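Local coordinates for hypothetical protein aq_1447 (Aquifex aeolicus, PDB 1YVU) that uses short single-stranded DNA guides to bind complementary RNA targets and cleaves them as a divalent-metal-dependent endonuclease, at residues 196-202 with 239-245; 164-170 with 252-258; 187-191 with 219-223; 139-144 with 155-159. One frame throughout, in Å; residues are numbered along the deposited sequence.

How the contacts relate
Contacts 1 and 3 lie in the PAZ domain, contact 2 where linker L1 runs into it, contact 4 within L1. Contacts 1 and 2, centres 13 Å apart, share one antiparallel sheet: F240 N bonds Q170 OE1 at 2.9 Å, and A252 N bonds F240 O at the same distance. Contact 3, also 13 Å from contact 2 between centres, joins it through I188 N and I254 O, 3.3 Å apart. Strand 153-165 runs from contact 4 to contact 2, carrying linker L1 into PAZ; their centres are 23 Å apart. The catalytic centre is in the PIWI domain, and contact 1 comes nearest it, with the E245 side chain about 11 Å from the bound calcium ion.

Contact 1 (196-202 with 239-245); sequences VQDVFKA and AFLVVLE
A classic beta bulge interrupts this antiparallel pair in the PAZ sheet. Strands 196-201 and 240-244 run at 159°, their axes 4.7 Å apart at closest. V196 pairs with L244, then Q197 (phi/psi -106/-56) and D198 both face V243: Q197 N reaches V243 O at 3.0 Å, D198 N weakly at 3.3 Å. From the bulge onward, D198-V243 and F200-L241 are hydrogen-bonded pairs, V199-V242 and K201-F240 non-hydrogen-bonded. A202 N closes the end on A239 O at 2.8 Å.

On the face of D198, F200, L241 and V243, the p rotamer of F200 lays its ring across the neighbouring strand. L241 CB sits over the ring face, 4.2 Å from the centroid, a CH-pi contact, while V243 CG2 fills the ring edge, 3.8 Å from F200 CE2. A202 CB fits between A239 CB (4.0 Å) and L241 CG (4.2 Å). The other face, bearing V199 and V242, packs under helix 169-175. There V199 CG1 lies against F240 CD2 (4.1 Å) and V196 CG1 meets V242 CG1 at 3.7 Å.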
loop_
_atom_site.group_PDB
_atom_site.type_symbol
_atom_site.label_atom_id
_atom_site.label_comp_id
_atom_site.label_asym_id
_atom_site.label_seq_id
_atom_site.Cartn_x
_atom_site.Cartn_y
_atom_site.Cartn_z
ATOM N N VAL A 196 -14.189 -5.023 -8.638
ATOM C CA VAL A 196 -15.189 -5.729 -9.449
ATOM C C VAL A 196 -14.558 -6.633 -10.506
ATOM O O VAL A 196 -13.691 -6.201 -11.277
ATOM C CB VAL A 196 -16.181 -4.738 -10.133
ATOM C CG1 VAL A 196 -17.233 -5.481 -10.918
ATOM C CG2 VAL A 196 -16.871 -3.880 -9.105
ATOM N N GLN A 197 -15.007 -7.889 -10.515
ATOM C CA GLN A 197 -14.530 -8.890 -11.463
ATOM C C GLN A 197 -15.565 -9.199 -12.555
ATOM O O GLN A 197 -15.248 -9.105 -13.752
ATOM C CB GLN A 197 -14.119 -10.178 -10.728
ATOM C CG GLN A 197 -13.450 -11.209 -11.649
ATOM C CD GLN A 197 -12.955 -12.468 -10.958
ATOM O OE1 GLN A 197 -13.033 -12.633 -9.723
ATOM N NE2 GLN A 197 -12.428 -13.373 -11.770
ATOM N N ASP A 198 -16.775 -9.588 -12.126
ATOM C CA ASP A 198 -17.897 -9.949 -13.017
ATOM C C ASP A 198 -19.242 -9.359 -12.585
ATOM O O ASP A 198 -19.555 -9.314 -11.391
ATOM C CB ASP A 198 -18.060 -11.478 -13.080
ATOM C CG ASP A 198 -17.533 -12.094 -14.380
ATOM O OD1 ASP A 198 -16.734 -11.458 -15.111
ATOM O OD2 ASP A 198 -17.924 -13.249 -14.659
ATOM N N VAL A 199 -20.021 -8.915 -13.576
ATOM C CA VAL A 199 -21.361 -8.360 -13.368
ATOM C C VAL A 199 -22.330 -9.129 -14.259
ATOM O O VAL A 199 -22.044 -9.397 -15.442
ATOM C CB VAL A 199 -21.458 -6.818 -13.689
ATOM C CG1 VAL A 199 -22.898 -6.327 -13.608
ATOM C CG2 VAL A 199 -20.660 -6.008 -12.697
ATOM N N PHE A 200 -23.449 -9.519 -13.653
ATOM C CA PHE A 200 -24.517 -10.220 -14.347
ATOM C C PHE A 200 -25.873 -9.894 -13.715
ATOM O O PHE A 200 -25.930 -9.416 -12.583
ATOM C CB PHE A 200 -24.246 -11.740 -14.433
ATOM C CG PHE A 200 -24.324 -12.471 -13.123
ATOM C CD1 PHE A 200 -25.507 -13.162 -12.763
ATOM C CD2 PHE A 200 -23.209 -12.524 -12.264
ATOM C CE1 PHE A 200 -25.585 -13.903 -11.557
ATOM C CE2 PHE A 200 -23.264 -13.265 -11.046
ATOM C CZ PHE A 200 -24.454 -13.958 -10.693
ATOM N N LYS A 201 -26.946 -10.148 -14.465
ATOM C CA LYS A 201 -28.318 -9.889 -14.028
ATOM C C LYS A 201 -28.838 -10.909 -13.014
ATOM O O LYS A 201 -28.428 -12.080 -13.023
ATOM C CB LYS A 201 -29.257 -9.843 -15.241
ATOM C CG LYS A 201 -28.961 -8.735 -16.235
ATOM C CD LYS A 201 -29.722 -8.915 -17.547
ATOM C CE LYS A 201 -29.081 -8.084 -18.672
ATOM N NZ LYS A 201 -29.440 -8.539 -20.057
ATOM N N ALA A 202 -29.749 -10.453 -12.151
ATOM C CA ALA A 202 -30.350 -11.286 -11.116
ATOM C C ALA A 202 -31.494 -12.129 -11.655
ATOM O O ALA A 202 -31.918 -13.090 -11.002
ATOM C CB ALA A 202 -30.804 -10.443 -9.971
ATOM N N ALA A 239 -32.164 -5.879 -11.168
ATOM C CA ALA A 239 -30.979 -6.016 -10.334
ATOM C C ALA A 239 -29.825 -6.790 -10.888
ATOM O O ALA A 239 -29.987 -7.687 -11.722
ATOM C CB ALA A 239 -31.334 -6.567 -8.992
ATOM N N PHE A 240 -28.654 -6.414 -10.398
ATOM C CA PHE A 240 -27.410 -7.039 -10.775
ATOM C C PHE A 240 -26.720 -7.627 -9.561
ATOM O O PHE A 240 -26.921 -7.206 -8.409
ATOM C CB PHE A 240 -26.453 -6.036 -11.403
ATOM C CG PHE A 240 -26.950 -5.408 -12.657
ATOM C CD1 PHE A 240 -27.306 -4.045 -12.676
ATOM C CD2 PHE A 240 -26.971 -6.135 -13.856
ATOM C CE1 PHE A 240 -27.670 -3.391 -13.887
ATOM C CE2 PHE A 240 -27.329 -5.511 -15.082
ATOM C CZ PHE A 240 -27.680 -4.129 -15.099
ATOM N N LEU A 241 -25.959 -8.674 -9.830
ATOM C CA LEU A 241 -25.185 -9.331 -8.806
ATOM C C LEU A 241 -23.789 -9.159 -9.309
ATOM O O LEU A 241 -23.528 -9.237 -10.512
ATOM C CB LEU A 241 -25.541 -10.808 -8.653
ATOM C CG LEU A 241 -27.007 -11.140 -8.376
ATOM C CD1 LEU A 241 -27.202 -12.602 -8.197
ATOM C CD2 LEU A 241 -27.492 -10.405 -7.174
ATOM N N VAL A 242 -22.933 -8.784 -8.367
ATOM C CA VAL A 242 -21.528 -8.494 -8.609
ATOM C C VAL A 242 -20.620 -9.479 -7.887
ATOM O O VAL A 242 -20.758 -9.703 -6.678
ATOM C CB VAL A 242 -21.200 -7.054 -8.119
ATOM C CG1 VAL A 242 -19.773 -6.662 -8.482
ATOM C CG2 VAL A 242 -22.228 -6.029 -8.688
ATOM N N VAL A 243 -19.684 -10.050 -8.646
ATOM C CA VAL A 243 -18.708 -10.998 -8.104
ATOM C C VAL A 243 -17.388 -10.242 -7.900
ATOM O O VAL A 243 -16.877 -9.589 -8.818
ATOM C CB VAL A 243 -18.491 -12.238 -9.033
ATOM C CG1 VAL A 243 -17.654 -13.308 -8.307
ATOM C CG2 VAL A 243 -19.824 -12.828 -9.455
ATOM N N LEU A 244 -16.879 -10.292 -6.674
ATOM C CA LEU A 244 -15.640 -9.615 -6.333
ATOM C C LEU A 244 -14.405 -10.525 -6.371
ATOM O O LEU A 244 -14.536 -11.749 -6.452
ATOM C CB LEU A 244 -15.787 -8.879 -4.995
ATOM C CG LEU A 244 -16.947 -7.867 -4.868
ATOM C CD1 LEU A 244 -16.842 -7.119 -3.553
ATOM C CD2 LEU A 244 -16.951 -6.862 -5.997
ATOM N N GLU A 245 -13.223 -9.900 -6.330
ATOM C CA GLU A 245 -11.905 -10.547 -6.429
ATOM C C GLU A 245 -11.655 -11.912 -5.817
ATOM O O GLU A 245 -11.401 -12.895 -6.538
ATOM C CB GLU A 245 -10.795 -9.596 -5.982
ATOM C CG GLU A 245 -11.165 -8.551 -4.936
ATOM C CD GLU A 245 -10.101 -7.461 -4.797
ATOM O OE1 GLU A 245 -9.363 -7.148 -5.775
ATOM O OE2 GLU A 245 -10.028 -6.894 -3.687
#

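Contact 2 (164-170 with 252-258); sequences QPFETLQ and ATILKPV
Segment 164-170 leaves strand 153-165 at P165, bends through F166 (phi/psi -67/-34) and enters helix 169-175, with T168 in the N-cap position though its side chain makes no capping bond. Facing it, 252-258 turns at A252-I254 and extends into strand 255-257. CA atoms are nearest at Q164-V258 (5.2 Å), T168-K256 (5.1 Å) and Q170-A252 (4.8 Å), so the chains run in opposite senses. L169 N donates to L255 O at 2.7 Å, and Q170 N weakly to A252 O at 3.1 Å. At the other end Q164 CA lies 3.5 Å from P257 O in a CA-H...O contact. This is where linker L1 passes into the PAZ domain, whose edge strand 255-257 pairs with strand 184-187. L169, chi1 t and chi2 p, plugs the gap under the helix: its CD2 touches L255 CD1 at 3.8 Å and its CD1 touches P257 CG at 3.9 Å, with V185 and V242 lining the same hollow. P165 CD packs on P257 CB at 4.1 Å. K256 stretches beneath the bend, its CE 3.3 Å from P165 O. Q170 OE1 accepts a hydrogen bond from F240 N, and T168 CG2 rests 3.1 Å from A252 O.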
loop_
_atom_site.group_PDB
_atom_site.type_symbol
_atom_site.label_atom_id
_atom_site.label_comp_id
_atom_site.label_asym_id
_atom_site.label_seq_id
_atom_site.Cartn_x
_atom_site.Cartn_y
_atom_site.Cartn_z
ATOM N N GLN A 164 -16.981 8.122 -1.048
ATOM C CA GLN A 164 -18.045 7.330 -1.639
ATOM C C GLN A 164 -19.168 8.182 -2.208
ATOM O O GLN A 164 -19.456 9.228 -1.647
ATOM C CB GLN A 164 -18.637 6.399 -0.566
ATOM C CG GLN A 164 -17.899 5.076 -0.380
ATOM C CD GLN A 164 -18.479 4.218 0.707
ATOM O OE1 GLN A 164 -19.638 4.350 1.084
ATOM N NE2 GLN A 164 -17.671 3.318 1.215
ATOM N N PRO A 165 -19.778 7.773 -3.352
ATOM C CA PRO A 165 -20.890 8.513 -3.977
ATOM C C PRO A 165 -22.211 8.185 -3.273
ATOM O O PRO A 165 -22.347 7.121 -2.663
ATOM C CB PRO A 165 -20.919 7.968 -5.411
ATOM C CG PRO A 165 -19.558 7.445 -5.623
ATOM C CD PRO A 165 -19.272 6.778 -4.318
ATOM N N PHE A 166 -23.178 9.092 -3.385
ATOM C CA PHE A 166 -24.493 8.922 -2.770
ATOM C C PHE A 166 -25.230 7.772 -3.436
ATOM O O PHE A 166 -25.919 6.979 -2.777
ATOM C CB PHE A 166 -25.302 10.220 -2.914
ATOM C CG PHE A 166 -25.111 11.189 -1.772
ATOM C CD1 PHE A 166 -23.904 11.903 -1.623
ATOM C CD2 PHE A 166 -26.136 11.378 -0.816
ATOM C CE1 PHE A 166 -23.710 12.802 -0.527
ATOM C CE2 PHE A 166 -25.968 12.274 0.292
ATOM C CZ PHE A 166 -24.744 12.986 0.432
ATOM N N GLU A 167 -24.970 7.646 -4.737
ATOM C CA GLU A 167 -25.574 6.636 -5.586
ATOM C C GLU A 167 -24.974 5.285 -5.320
ATOM O O GLU A 167 -23.781 5.150 -5.060
ATOM C CB GLU A 167 -25.375 6.974 -7.065
ATOM C CG GLU A 167 -25.668 8.426 -7.477
ATOM C CD GLU A 167 -24.410 9.167 -7.893
ATOM O OE1 GLU A 167 -23.816 8.788 -8.923
ATOM O OE2 GLU A 167 -24.009 10.121 -7.193
ATOM N N THR A 168 -25.835 4.291 -5.409
ATOM C CA THR A 168 -25.506 2.891 -5.217
ATOM C C THR A 168 -24.829 2.409 -6.511
ATOM O O THR A 168 -24.753 3.163 -7.485
ATOM C CB THR A 168 -26.840 2.151 -4.969
ATOM O OG1 THR A 168 -27.412 2.625 -3.748
ATOM C CG2 THR A 168 -26.678 0.699 -4.877
ATOM N N LEU A 169 -24.291 1.192 -6.500
ATOM C CA LEU A 169 -23.681 0.625 -7.699
ATOM C C LEU A 169 -24.818 0.213 -8.644
ATOM O O LEU A 169 -24.637 0.247 -9.841
ATOM C CB LEU A 169 -22.758 -0.560 -7.372
ATOM C CG LEU A 169 -21.813 -1.098 -8.473
ATOM C CD1 LEU A 169 -20.824 -0.048 -8.862
ATOM C CD2 LEU A 169 -21.057 -2.321 -8.045
ATOM N N GLN A 170 -26.005 -0.072 -8.091
ATOM C CA GLN A 170 -27.208 -0.416 -8.873
ATOM C C GLN A 170 -27.771 0.842 -9.570
ATOM O O GLN A 170 -27.994 0.826 -10.780
ATOM C CB GLN A 170 -28.284 -1.050 -7.969
ATOM C CG GLN A 170 -29.499 -1.672 -8.672
ATOM C CD GLN A 170 -29.141 -2.666 -9.760
ATOM O OE1 GLN A 170 -28.518 -3.704 -9.511
ATOM N NE2 GLN A 170 -29.545 -2.353 -10.983
ATOM N N ALA A 252 -25.639 -5.585 -6.332
ATOM C CA ALA A 252 -25.278 -4.213 -6.678
ATOM C C ALA A 252 -25.996 -3.173 -5.827
ATOM O O ALA A 252 -25.541 -2.036 -5.694
ATOM C CB ALA A 252 -25.566 -3.970 -8.129
ATOM N N THR A 253 -27.085 -3.613 -5.206
ATOM C CA THR A 253 -27.927 -2.796 -4.342
ATOM C C THR A 253 -27.260 -2.331 -3.051
ATOM O O THR A 253 -27.580 -1.251 -2.545
ATOM C CB THR A 253 -29.247 -3.511 -3.993
ATOM O OG1 THR A 253 -28.964 -4.742 -3.298
ATOM C CG2 THR A 253 -30.068 -3.773 -5.270
ATOM N N ILE A 254 -26.333 -3.120 -2.519
ATOM C CA ILE A 254 -25.657 -2.719 -1.292
ATOM C C ILE A 254 -24.217 -2.298 -1.532
ATOM O O ILE A 254 -23.465 -2.107 -0.573
ATOM C CB ILE A 254 -25.675 -3.815 -0.204
ATOM C CG1 ILE A 254 -25.132 -5.132 -0.767
ATOM C CG2 ILE A 254 -27.045 -3.879 0.452
ATOM C CD1 ILE A 254 -24.294 -5.874 0.209
ATOM N N LEU A 255 -23.820 -2.172 -2.796
ATOM C CA LEU A 255 -22.453 -1.769 -3.110
ATOM C C LEU A 255 -22.335 -0.305 -3.450
ATOM O O LEU A 255 -23.089 0.226 -4.261
ATOM C CB LEU A 255 -21.871 -2.603 -4.246
ATOM C CG LEU A 255 -21.622 -4.065 -3.928
ATOM C CD1 LEU A 255 -21.410 -4.856 -5.190
ATOM C CD2 LEU A 255 -20.439 -4.175 -3.020
ATOM N N LYS A 256 -21.404 0.345 -2.766
ATOM C CA LYS A 256 -21.108 1.742 -2.982
ATOM C C LYS A 256 -19.650 1.788 -3.441
ATOM O O LYS A 256 -18.830 1.042 -2.916
ATOM C CB LYS A 256 -21.306 2.536 -1.684
ATOM C CG LYS A 256 -22.651 3.297 -1.574
ATOM C CD LYS A 256 -22.650 4.200 -0.311
ATOM C CE LYS A 256 -23.767 5.261 -0.268
ATOM N NZ LYS A 256 -23.421 6.412 0.657
ATOM N N PRO A 257 -19.345 2.537 -4.522
ATOM C CA PRO A 257 -17.977 2.672 -5.047
ATOM C C PRO A 257 -17.072 3.438 -4.130
ATOM O O PRO A 257 -17.525 4.270 -3.358
ATOM C CB PRO A 257 -18.175 3.443 -6.341
ATOM C CG PRO A 257 -19.488 2.928 -6.800
ATOM C CD PRO A 257 -20.313 2.970 -5.548
ATOM N N VAL A 258 -15.788 3.120 -4.206
ATOM C CA VAL A 258 -14.759 3.773 -3.398
ATOM C C VAL A 258 -13.856 4.568 -4.381
ATOM O O VAL A 258 -13.301 3.987 -5.328
ATOM C CB VAL A 258 -13.994 2.703 -2.557
ATOM C CG1 VAL A 258 -12.792 3.304 -1.877
ATOM C CG2 VAL A 258 -14.916 2.108 -1.493
#

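Contact 3 (187-191 with 219-223); sequences PIGID and HKSSK
A type I beta turn, P187 to I190, meets the N-terminal end of helix 220-231 within the PAZ domain. The turn follows strand 184-187 and begins the loop toward strand 194-201; the helix is the one whose far turns cover the sheet at L241. P187, in extended conformation (phi/psi -75/150), opens the turn, and its O receives a weak 3.4 Å bond from I190 N. The P187 ring packs on I254 and Y250 and makes no contact with the helix. I188 (-53/-70) is exposed and brings little but its backbone, its C lying 4.4 Å from S221 OG. At G189 (-85/18) the chains come closest, with CA atoms of G189 and S221 5.9 Å apart. G189 N donates to S221 OG at 3.2 Å, the one hydrogen bond between the segments; an ideal CB at position 189 would fall 2.9 Å from that OG, so a side chain would clash here. I190 (-117/130) returns to extended backbone. Its m,t side chain lies over H219: CG1 stands 3.9 Å from the imidazole centroid, 16° off the normal, a CH-pi contact, and CD1 runs on to within 4.3 Å of S222 OG. H219 also stacks with the ring of W40, tying the site to the N-terminal domain. At the start of the helix, S222 OG donates back to H219 O at 2.7 Å.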
loop_
_atom_site.group_PDB
_atom_site.type_symbol
_atom_site.label_atom_id
_atom_site.label_comp_id
_atom_site.label_asym_id
_atom_site.label_seq_id
_atom_site.Cartn_x
_atom_site.Cartn_y
_atom_site.Cartn_z
ATOM N N PRO A 187 -19.499 -2.869 0.574
ATOM C CA PRO A 187 -20.878 -3.124 1.046
ATOM C C PRO A 187 -21.130 -2.220 2.275
ATOM O O PRO A 187 -20.200 -1.965 3.048
ATOM C CB PRO A 187 -20.835 -4.593 1.446
ATOM C CG PRO A 187 -19.778 -5.162 0.574
ATOM C CD PRO A 187 -18.720 -4.125 0.604
ATOM N N ILE A 188 -22.381 -1.812 2.502
ATOM C CA ILE A 188 -22.710 -0.873 3.584
ATOM C C ILE A 188 -22.266 -1.152 5.031
ATOM O O ILE A 188 -21.399 -0.422 5.559
ATOM C CB ILE A 188 -24.196 -0.369 3.498
ATOM C CG1 ILE A 188 -24.395 0.363 2.155
ATOM C CG2 ILE A 188 -24.520 0.607 4.664
ATOM C CD1 ILE A 188 -25.769 0.976 1.926
ATOM N N GLY A 189 -22.858 -2.157 5.675
ATOM C CA GLY A 189 -22.470 -2.469 7.044
ATOM C C GLY A 189 -21.256 -3.397 7.148
ATOM O O GLY A 189 -21.039 -4.009 8.195
ATOM N N ILE A 190 -20.477 -3.507 6.060
ATOM C CA ILE A 190 -19.291 -4.375 5.980
ATOM C C ILE A 190 -17.933 -3.640 5.768
ATOM O O ILE A 190 -17.781 -2.847 4.842
ATOM C CB ILE A 190 -19.506 -5.487 4.874
ATOM C CG1 ILE A 190 -20.831 -6.240 5.126
ATOM C CG2 ILE A 190 -18.337 -6.479 4.828
ATOM C CD1 ILE A 190 -21.168 -7.416 4.183
ATOM N N ASP A 191 -16.955 -3.988 6.621
ATOM C CA ASP A 191 -15.568 -3.461 6.656
ATOM C C ASP A 191 -14.699 -4.007 5.484
ATOM O O ASP A 191 -13.491 -4.248 5.634
ATOM C CB ASP A 191 -14.936 -3.931 7.997
ATOM C CG ASP A 191 -14.569 -2.784 8.939
ATOM O OD1 ASP A 191 -14.030 -1.751 8.486
ATOM O OD2 ASP A 191 -14.780 -2.980 10.164
ATOM N N HIS A 219 -23.134 -11.113 7.286
ATOM C CA HIS A 219 -23.605 -9.902 7.972
ATOM C C HIS A 219 -25.090 -9.665 7.753
ATOM O O HIS A 219 -25.692 -10.278 6.881
ATOM C CB HIS A 219 -22.845 -8.676 7.475
ATOM C CG HIS A 219 -21.411 -8.604 7.917
ATOM N ND1 HIS A 219 -20.949 -7.623 8.780
ATOM C CD2 HIS A 219 -20.322 -9.318 7.555
ATOM C CE1 HIS A 219 -19.645 -7.739 8.917
ATOM N NE2 HIS A 219 -19.236 -8.763 8.188
ATOM N N LYS A 220 -25.644 -8.723 8.517
ATOM C CA LYS A 220 -27.068 -8.345 8.499
ATOM C C LYS A 220 -27.553 -7.570 7.262
ATOM O O LYS A 220 -28.615 -7.896 6.718
ATOM C CB LYS A 220 -27.393 -7.552 9.768
ATOM C CG LYS A 220 -28.865 -7.281 10.029
ATOM C CD LYS A 220 -28.982 -6.213 11.100
ATOM C CE LYS A 220 -30.416 -5.999 11.545
ATOM N NZ LYS A 220 -30.477 -5.028 12.672
ATOM N N SER A 221 -26.808 -6.539 6.831
ATOM C CA SER A 221 -27.190 -5.750 5.646
ATOM C C SER A 221 -27.261 -6.605 4.367
ATOM O O SER A 221 -28.115 -6.368 3.517
ATOM C CB SER A 221 -26.336 -4.461 5.473
ATOM O OG SER A 221 -24.938 -4.643 5.622
ATOM N N SER A 222 -26.459 -7.673 4.325
ATOM C CA SER A 222 -26.421 -8.620 3.214
ATOM C C SER A 222 -27.577 -9.638 3.287
ATOM O O SER A 222 -28.042 -10.100 2.241
ATOM C CB SER A 222 -25.060 -9.323 3.129
ATOM O OG SER A 222 -24.641 -9.877 4.373
ATOM N N LYS A 223 -28.047 -9.965 4.507
ATOM C CA LYS A 223 -29.201 -10.872 4.724
ATOM C C LYS A 223 -30.373 -10.128 4.124
ATOM O O LYS A 223 -31.005 -10.618 3.184
ATOM C CB LYS A 223 -29.511 -11.114 6.225
ATOM C CG LYS A 223 -28.631 -12.151 6.936
ATOM C CD LYS A 223 -29.134 -12.588 8.341
ATOM C CE LYS A 223 -28.125 -13.592 9.003
ATOM N NZ LYS A 223 -28.345 -13.964 10.449
#

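Contact 4 (139-144 with 155-159); sequences PEVNEK and LHLDL
Backbone hydrogen bonds set the register between segments 139-144 and 155-159, whose strand axes approach to 4.9 Å with directions 167° apart. K144 and H156 form a hydrogen-bonded pair, K144 N to H156 O at 3.0 Å and H156 N to K144 O at 2.8 Å, and E143 stands across from L157 in a non-hydrogen-bonded pair (CA-CA 4.7 Å). Further along, D158 N reaches N142 O at 3.2 Å, while the return bond from N142 N to D158 O is weak at 3.4 Å. CA-H...O contacts fill in between, E143 CA to H156 O at 3.2 Å and L159 CA to E140 O at 3.4 Å.

Apolar packing occupies the face of V141, E143, L157 and L159. V141 CG1 meets L157 CD1 at 3.6 Å and V141 CG2 meets L159 CD1 at 4.0 Å, the leucines being t,p rotamers. Helix 280-299 covers this face through L286, I290, L291 and Y294.

Charged and polar groups find partners beyond the strands. E143 lies among the apolar groups, with its carboxylate held by K111 and Y294; on the other face D158 pairs with R605, its OD1 also accepting from L159 N at 2.8 Å, and H156 NE2 bonds N602 O.

The whole is a long antiparallel beta hairpin of linker L1, strands 134-147 and 153-165, within an antiparallel sheet that strand 9-14 of the N-terminal domain extends beside 153-165.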
loop_
_atom_site.group_PDB
_atom_site.type_symbol
_atom_site.label_atom_id
_atom_site.label_comp_id
_atom_site.label_asym_id
_atom_site.label_seq_id
_atom_site.Cartn_x
_atom_site.Cartn_y
_atom_site.Cartn_z
ATOM N N PRO A 139 -16.520 8.436 7.242
ATOM C CA PRO A 139 -15.449 8.148 8.212
ATOM C C PRO A 139 -15.341 6.672 8.541
ATOM O O PRO A 139 -16.347 5.983 8.748
ATOM C CB PRO A 139 -15.885 8.907 9.460
ATOM C CG PRO A 139 -16.879 9.868 8.968
ATOM C CD PRO A 139 -17.605 9.179 7.900
ATOM N N GLU A 140 -14.110 6.188 8.563
ATOM C CA GLU A 140 -13.840 4.807 8.919
ATOM C C GLU A 140 -12.881 4.856 10.092
ATOM O O GLU A 140 -11.943 5.675 10.143
ATOM C CB GLU A 140 -13.268 3.993 7.742
ATOM C CG GLU A 140 -11.880 4.432 7.256
ATOM C CD GLU A 140 -11.445 3.806 5.945
ATOM O OE1 GLU A 140 -11.933 2.697 5.620
ATOM O OE2 GLU A 140 -10.605 4.431 5.245
ATOM N N VAL A 141 -13.231 4.065 11.096
ATOM C CA VAL A 141 -12.448 3.968 12.305
ATOM C C VAL A 141 -11.919 2.540 12.380
ATOM O O VAL A 141 -12.673 1.586 12.612
ATOM C CB VAL A 141 -13.277 4.326 13.575
ATOM C CG1 VAL A 141 -12.401 5.038 14.574
ATOM C CG2 VAL A 141 -14.499 5.193 13.232
ATOM N N ASN A 142 -10.631 2.410 12.078
ATOM C CA ASN A 142 -9.943 1.133 12.108
ATOM C C ASN A 142 -9.056 1.010 13.356
ATOM O O ASN A 142 -8.271 1.917 13.669
ATOM C CB ASN A 142 -9.130 0.945 10.820
ATOM C CG ASN A 142 -10.011 0.614 9.588
ATOM O OD1 ASN A 142 -11.241 0.797 9.577
ATOM N ND2 ASN A 142 -9.362 0.112 8.546
ATOM N N GLU A 143 -9.287 -0.063 14.119
ATOM C CA GLU A 143 -8.535 -0.384 15.349
ATOM C C GLU A 143 -7.843 -1.731 15.188
ATOM O O GLU A 143 -8.443 -2.714 14.734
ATOM C CB GLU A 143 -9.431 -0.538 16.597
ATOM C CG GLU A 143 -10.476 0.517 16.858
ATOM C CD GLU A 143 -11.701 0.352 15.990
ATOM O OE1 GLU A 143 -11.935 -0.754 15.454
ATOM O OE2 GLU A 143 -12.440 1.344 15.846
ATOM N N LYS A 144 -6.586 -1.772 15.582
ATOM C CA LYS A 144 -5.809 -2.997 15.552
ATOM C C LYS A 144 -4.994 -3.007 16.848
ATOM O O LYS A 144 -4.591 -1.946 17.339
ATOM C CB LYS A 144 -4.921 -3.044 14.309
ATOM C CG LYS A 144 -5.580 -3.733 13.147
ATOM C CD LYS A 144 -4.958 -3.349 11.839
ATOM C CE LYS A 144 -5.720 -3.995 10.699
ATOM N NZ LYS A 144 -5.531 -3.220 9.429
ATOM N N LEU A 155 -3.329 -0.126 21.579
ATOM C CA LEU A 155 -4.453 -0.007 20.698
ATOM C C LEU A 155 -4.036 1.031 19.707
ATOM O O LEU A 155 -3.648 2.152 20.062
ATOM C CB LEU A 155 -5.747 0.396 21.382
ATOM C CG LEU A 155 -6.936 0.571 20.417
ATOM C CD1 LEU A 155 -7.337 -0.734 19.730
ATOM C CD2 LEU A 155 -8.094 1.123 21.176
ATOM N N HIS A 156 -3.907 0.535 18.486
ATOM C CA HIS A 156 -3.588 1.349 17.346
ATOM C C HIS A 156 -4.973 1.780 16.866
ATOM O O HIS A 156 -5.800 0.931 16.477
ATOM C CB HIS A 156 -2.879 0.522 16.281
ATOM C CG HIS A 156 -2.815 1.180 14.942
ATOM N ND1 HIS A 156 -3.065 2.524 14.762
ATOM C CD2 HIS A 156 -2.603 0.665 13.708
ATOM C CE1 HIS A 156 -3.026 2.811 13.471
ATOM N NE2 HIS A 156 -2.744 1.701 12.812
ATOM N N LEU A 157 -5.212 3.092 16.938
ATOM C CA LEU A 157 -6.479 3.665 16.521
ATOM C C LEU A 157 -6.322 4.837 15.561
ATOM O O LEU A 157 -5.614 5.805 15.841
ATOM C CB LEU A 157 -7.290 4.057 17.751
ATOM C CG LEU A 157 -8.634 4.790 17.693
ATOM C CD1 LEU A 157 -9.604 4.225 16.688
ATOM C CD2 LEU A 157 -9.221 4.692 19.067
ATOM N N ASP A 158 -7.020 4.743 14.439
ATOM C CA ASP A 158 -6.975 5.782 13.431
ATOM C C ASP A 158 -8.376 6.109 12.931
ATOM O O ASP A 158 -9.345 5.388 13.212
ATOM C CB ASP A 158 -6.085 5.341 12.253
ATOM C CG ASP A 158 -5.299 6.498 11.621
ATOM O OD1 ASP A 158 -5.774 7.663 11.625
ATOM O OD2 ASP A 158 -4.190 6.217 11.119
ATOM N N LEU A 159 -8.440 7.214 12.182
ATOM C CA LEU A 159 -9.649 7.740 11.563
ATOM C C LEU A 159 -9.311 8.166 10.144
ATOM O O LEU A 159 -8.496 9.063 9.922
ATOM C CB LEU A 159 -10.177 8.943 12.349
ATOM C CG LEU A 159 -11.483 9.506 11.811
ATOM C CD1 LEU A 159 -12.648 8.646 12.244
ATOM C CD2 LEU A 159 -11.651 10.889 12.324
#